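Local structure of SPbeta prophage-derived aminoglycoside N(3')-acetyltransferase-like protein YokD (Bacillus subtilis, 2NYG) at residues A[13-27]-A[238-250]. The protein binds coenzyme A as a homodimeric member of the antibiotic N-acetyltransferase family and may contribute to antibiotic resistance. Sequence-based numbering, arbitrary orientation.
Sequences RTKQSITEDLKALGL and KVGKVGSANCRLF
L25 reaches from the last turn of helix 15-25 onto the hairpin formed by strands 238-242 and 245-250, and its two methyls divide the work. CD1 presses on CB of L249 at 3.5 Å, the two side chains slanting across each other, while CD2 lies over the edge strand, 3.6 Å from N of G240. With CG anti to the backbone N (chi1 179°), the branched end swings toward the strands although its CB sets off along the helix flank. G240 suits this spot because, lacking a side chain, it lets the methyl settle on bare backbone.

One and two turns earlier, L22 and I18 grip V242 by separate branches: CD2 of L22 meets CG2 of V242 at 3.8 Å, and CG2 of I18 touches CG1 of V242, those two side chains lying nearly perpendicular. A beta-branched valine can serve both neighbours at once. From the side of the helix turned to the hairpin, D21 lays its CB against the backbone of K241 and V242, and its OD2 takes a weak, bent hydrogen bond from N of G243 (3.2 Å, 131°).

G243 fills the first inner corner of the type II' turn from V242 to A245, where positive phi and strongly negative psi come most easily to glycine. The R13 guanidinium lies with one face over this turn, N of S244 beneath its centre. At the far end, the extended K238 chain runs past the helix C-terminus, its CD 3.3 Å from O of L25. G26 is the first residue to leave helical geometry, at a positive phi that glycine readily adopts.

The helix runs antiparallel to strand 238-242 (178°), their axes 7.4 Å apart. This is the helix-on-sheet packing of an alpha/beta fold, covering the edge hairpin of the mixed sheet, with the turn beside the CoA-binding loop that contains G43.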
loop_
_atom_site.group_PDB
_atom_site.type_symbol
_atom_site.label_atom_id
_atom_site.label_comp_id
_atom_site.label_asym_id
_atom_site.label_seq_id
_atom_site.Cartn_x
_atom_site.Cartn_y
_atom_site.Cartn_z
ATOM N N ARG A 13 13.823 15.290 5.616
ATOM C CA ARG A 13 14.618 14.448 4.729
ATOM C C ARG A 13 13.865 14.500 3.397
ATOM O O ARG A 13 12.676 14.214 3.350
ATOM C CB ARG A 13 14.656 12.997 5.226
ATOM C CG ARG A 13 14.727 12.825 6.735
ATOM C CD ARG A 13 16.031 13.307 7.293
ATOM N NE ARG A 13 16.093 13.076 8.726
ATOM C CZ ARG A 13 17.187 13.239 9.463
ATOM N NH1 ARG A 13 18.317 13.645 8.902
ATOM N NH2 ARG A 13 17.157 12.969 10.762
ATOM N N THR A 14 14.551 14.870 2.322
ATOM C CA THR A 14 13.914 14.949 1.016
ATOM C C THR A 14 14.519 13.988 0.007
ATOM O O THR A 14 15.577 13.397 0.238
ATOM C CB THR A 14 14.011 16.370 0.429
ATOM O OG1 THR A 14 15.387 16.704 0.229
ATOM C CG2 THR A 14 13.377 17.388 1.371
ATOM N N LYS A 15 13.827 13.847 -1.117
ATOM C CA LYS A 15 14.282 12.997 -2.197
ATOM C C LYS A 15 15.745 13.296 -2.487
ATOM O O LYS A 15 16.559 12.401 -2.627
ATOM C CB LYS A 15 13.468 13.267 -3.459
ATOM C CG LYS A 15 13.848 12.371 -4.621
ATOM C CD LYS A 15 13.101 12.751 -5.881
ATOM C CE LYS A 15 13.563 14.105 -6.399
ATOM N NZ LYS A 15 12.736 14.574 -7.543
ATOM N N GLN A 16 16.065 14.577 -2.554
ATOM C CA GLN A 16 17.417 15.030 -2.844
ATOM C C GLN A 16 18.430 14.746 -1.748
ATOM O O GLN A 16 19.565 14.366 -2.034
ATOM C CB GLN A 16 17.404 16.532 -3.111
ATOM C CG GLN A 16 18.753 17.123 -3.502
ATOM C CD GLN A 16 18.755 18.638 -3.400
ATOM O OE1 GLN A 16 17.740 19.281 -3.678
ATOM N NE2 GLN A 16 19.900 19.213 -3.009
ATOM N N SER A 17 18.037 14.958 -0.498
ATOM C CA SER A 17 18.958 14.731 0.601
ATOM C C SER A 17 19.154 13.240 0.799
ATOM O O SER A 17 20.208 12.812 1.257
ATOM C CB SER A 17 18.450 15.378 1.893
ATOM O OG SER A 17 17.503 14.555 2.534
ATOM N N ILE A 18 18.131 12.459 0.467
ATOM C CA ILE A 18 18.225 11.014 0.588
ATOM C C ILE A 18 19.045 10.528 -0.598
ATOM O O ILE A 18 19.812 9.583 -0.479
ATOM C CB ILE A 18 16.819 10.328 0.592
ATOM C CG1 ILE A 18 16.132 10.563 1.932
ATOM C CG2 ILE A 18 16.940 8.842 0.363
ATOM C CD1 ILE A 18 14.759 9.901 2.045
ATOM N N THR A 19 18.886 11.182 -1.742
ATOM C CA THR A 19 19.641 10.812 -2.925
ATOM C C THR A 19 21.109 11.027 -2.609
ATOM O O THR A 19 21.958 10.196 -2.928
ATOM C CB THR A 19 19.276 11.674 -4.142
ATOM O OG1 THR A 19 17.976 11.319 -4.605
ATOM C CG2 THR A 19 20.222 11.425 -5.265
ATOM N N GLU A 20 21.407 12.145 -1.967
ATOM C CA GLU A 20 22.777 12.459 -1.631
ATOM C C GLU A 20 23.339 11.399 -0.699
ATOM O O GLU A 20 24.373 10.821 -0.985
ATOM C CB GLU A 20 22.861 13.866 -0.996
ATOM N N ASP A 21 22.648 11.131 0.404
ATOM C CA ASP A 21 23.103 10.138 1.371
ATOM C C ASP A 21 23.313 8.789 0.740
ATOM O O ASP A 21 24.267 8.101 1.051
ATOM C CB ASP A 21 22.108 9.973 2.513
ATOM C CG ASP A 21 21.828 11.265 3.233
ATOM O OD1 ASP A 21 22.765 12.055 3.458
ATOM O OD2 ASP A 21 20.659 11.493 3.591
ATOM N N LEU A 22 22.418 8.391 -0.146
ATOM C CA LEU A 22 22.568 7.099 -0.784
ATOM C C LEU A 22 23.875 7.028 -1.563
ATOM O O LEU A 22 24.563 6.004 -1.522
ATOM C CB LEU A 22 21.385 6.820 -1.708
ATOM C CG LEU A 22 20.071 6.496 -0.994
ATOM C CD1 LEU A 22 18.956 6.411 -2.018
ATOM C CD2 LEU A 22 20.197 5.197 -0.232
ATOM N N LYS A 23 24.220 8.108 -2.263
ATOM C CA LYS A 23 25.453 8.136 -3.040
ATOM C C LYS A 23 26.691 8.144 -2.120
ATOM O O LYS A 23 27.682 7.476 -2.391
ATOM C CB LYS A 23 25.473 9.358 -3.967
ATOM C CG LYS A 23 24.432 9.354 -5.080
ATOM C CD LYS A 23 24.537 10.624 -5.936
ATOM C CE LYS A 23 23.584 10.639 -7.123
ATOM N NZ LYS A 23 23.956 9.635 -8.158
ATOM N N ALA A 24 26.624 8.903 -1.035
ATOM C CA ALA A 24 27.726 8.973 -0.094
ATOM C C ALA A 24 27.961 7.590 0.497
ATOM O O ALA A 24 29.097 7.179 0.702
ATOM C CB ALA A 24 27.400 9.964 1.014
ATOM N N LEU A 25 26.872 6.875 0.766
ATOM C CA LEU A 25 26.928 5.532 1.336
ATOM C C LEU A 25 27.648 4.561 0.397
ATOM O O LEU A 25 28.480 3.769 0.838
ATOM C CB LEU A 25 25.504 5.053 1.645
ATOM C CG LEU A 25 25.161 3.681 2.242
ATOM C CD1 LEU A 25 25.081 2.683 1.132
ATOM C CD2 LEU A 25 26.159 3.250 3.301
ATOM N N GLY A 26 27.341 4.623 -0.894
ATOM C CA GLY A 26 28.015 3.738 -1.830
ATOM C C GLY A 26 27.172 3.226 -2.978
ATOM O O GLY A 26 27.671 2.542 -3.863
ATOM N N LEU A 27 25.888 3.559 -2.957
ATOM C CA LEU A 27 24.972 3.134 -3.994
ATOM C C LEU A 27 25.334 3.869 -5.278
ATOM O O LEU A 27 25.481 5.086 -5.282
ATOM C CB LEU A 27 23.543 3.457 -3.579
ATOM C CG LEU A 27 22.484 2.675 -4.334
ATOM C CD1 LEU A 27 22.599 1.203 -3.959
ATOM C CD2 LEU A 27 21.115 3.207 -3.992
ATOM N N LYS A 238 30.013 -1.249 3.427
ATOM C CA LYS A 238 29.911 0.192 3.601
ATOM C C LYS A 238 28.835 0.537 4.618
ATOM O O LYS A 238 27.727 0.023 4.565
ATOM C CB LYS A 238 29.628 0.859 2.252
ATOM C CG LYS A 238 30.719 0.569 1.243
ATOM C CD LYS A 238 30.542 1.298 -0.061
ATOM C CE LYS A 238 31.709 0.990 -0.991
ATOM N NZ LYS A 238 31.598 1.710 -2.297
ATOM N N VAL A 239 29.181 1.386 5.570
ATOM C CA VAL A 239 28.236 1.800 6.589
ATOM C C VAL A 239 28.061 3.312 6.454
ATOM O O VAL A 239 28.980 4.020 6.049
ATOM C CB VAL A 239 28.745 1.426 8.018
ATOM C CG1 VAL A 239 27.765 1.914 9.077
ATOM C CG2 VAL A 239 28.892 -0.074 8.135
ATOM N N GLY A 240 26.873 3.802 6.781
ATOM C CA GLY A 240 26.611 5.223 6.674
ATOM C C GLY A 240 25.137 5.540 6.838
ATOM O O GLY A 240 24.279 4.690 6.600
ATOM N N LYS A 241 24.842 6.775 7.236
ATOM C CA LYS A 241 23.471 7.201 7.460
ATOM C C LYS A 241 22.712 7.774 6.265
ATOM O O LYS A 241 23.247 8.583 5.503
ATOM C CB LYS A 241 23.441 8.226 8.591
ATOM C CG LYS A 241 23.585 7.633 9.974
ATOM C CD LYS A 241 23.347 8.687 11.035
ATOM C CE LYS A 241 23.527 8.110 12.424
ATOM N NZ LYS A 241 23.637 9.192 13.452
ATOM N N VAL A 242 21.465 7.331 6.107
ATOM C CA VAL A 242 20.573 7.834 5.066
ATOM C C VAL A 242 19.495 8.532 5.881
ATOM O O VAL A 242 18.528 7.909 6.336
ATOM C CB VAL A 242 19.954 6.704 4.237
ATOM C CG1 VAL A 242 18.851 7.249 3.369
ATOM C CG2 VAL A 242 21.015 6.071 3.374
ATOM N N GLY A 243 19.676 9.831 6.081
ATOM C CA GLY A 243 18.747 10.570 6.910
ATOM C C GLY A 243 19.182 10.278 8.338
ATOM O O GLY A 243 20.339 10.513 8.701
ATOM N N SER A 244 18.288 9.758 9.166
ATOM C CA SER A 244 18.699 9.445 10.528
ATOM C C SER A 244 18.790 7.927 10.724
ATOM O O SER A 244 19.040 7.447 11.828
ATOM C CB SER A 244 17.746 10.088 11.545
ATOM O OG SER A 244 16.432 9.611 11.394
ATOM N N ALA A 245 18.621 7.179 9.634
ATOM C CA ALA A 245 18.692 5.723 9.672
ATOM C C ALA A 245 20.103 5.230 9.418
ATOM O O ALA A 245 20.830 5.796 8.614
ATOM C CB ALA A 245 17.753 5.124 8.641
ATOM N N ASN A 246 20.477 4.163 10.115
ATOM C CA ASN A 246 21.805 3.558 9.983
ATOM C C ASN A 246 21.752 2.528 8.890
ATOM O O ASN A 246 20.917 1.627 8.916
ATOM C CB ASN A 246 22.222 2.894 11.296
ATOM C CG ASN A 246 22.539 3.900 12.369
ATOM O OD1 ASN A 246 21.892 3.933 13.412
ATOM N ND2 ASN A 246 23.539 4.738 12.115
ATOM N N CYS A 247 22.655 2.640 7.932
ATOM C CA CYS A 247 22.619 1.705 6.819
ATOM C C CYS A 247 23.919 1.002 6.477
ATOM O O CYS A 247 25.016 1.448 6.825
ATOM C CB CYS A 247 22.150 2.428 5.550
ATOM S SG CYS A 247 20.743 3.529 5.737
ATOM N N ARG A 248 23.784 -0.123 5.791
ATOM C CA ARG A 248 24.954 -0.803 5.317
ATOM C C ARG A 248 24.651 -1.403 3.974
ATOM O O ARG A 248 23.548 -1.866 3.720
ATOM C CB ARG A 248 25.477 -1.842 6.306
ATOM C CG ARG A 248 24.514 -2.800 6.879
ATOM C CD ARG A 248 25.251 -3.530 7.984
ATOM N NE ARG A 248 24.367 -3.932 9.073
ATOM C CZ ARG A 248 24.609 -3.699 10.360
ATOM N NH1 ARG A 248 25.714 -3.064 10.729
ATOM N NH2 ARG A 248 23.737 -4.095 11.272
ATOM N N LEU A 249 25.638 -1.323 3.094
ATOM C CA LEU A 249 25.522 -1.838 1.745
ATOM C C LEU A 249 26.637 -2.851 1.578
ATOM O O LEU A 249 27.790 -2.546 1.881
ATOM C CB LEU A 249 25.696 -0.698 0.731
ATOM C CG LEU A 249 25.779 -1.153 -0.727
ATOM C CD1 LEU A 249 24.405 -1.585 -1.212
ATOM C CD2 LEU A 249 26.313 -0.046 -1.593
ATOM N N PHE A 250 26.298 -4.050 1.111
ATOM C CA PHE A 250 27.295 -5.095 0.895
ATOM C C PHE A 250 26.953 -6.026 -0.256
ATOM O O PHE A 250 25.851 -5.997 -0.795
ATOM C CB PHE A 250 27.500 -5.906 2.177
ATOM C CG PHE A 250 26.248 -6.542 2.699
ATOM C CD1 PHE A 250 25.778 -7.738 2.163
ATOM C CD2 PHE A 250 25.544 -5.954 3.751
ATOM C CE1 PHE A 250 24.631 -8.343 2.670
ATOM C CE2 PHE A 250 24.399 -6.551 4.265
ATOM C CZ PHE A 250 23.941 -7.748 3.724
HETATM O O HOH W 1 29.996 0.408 -3.614
#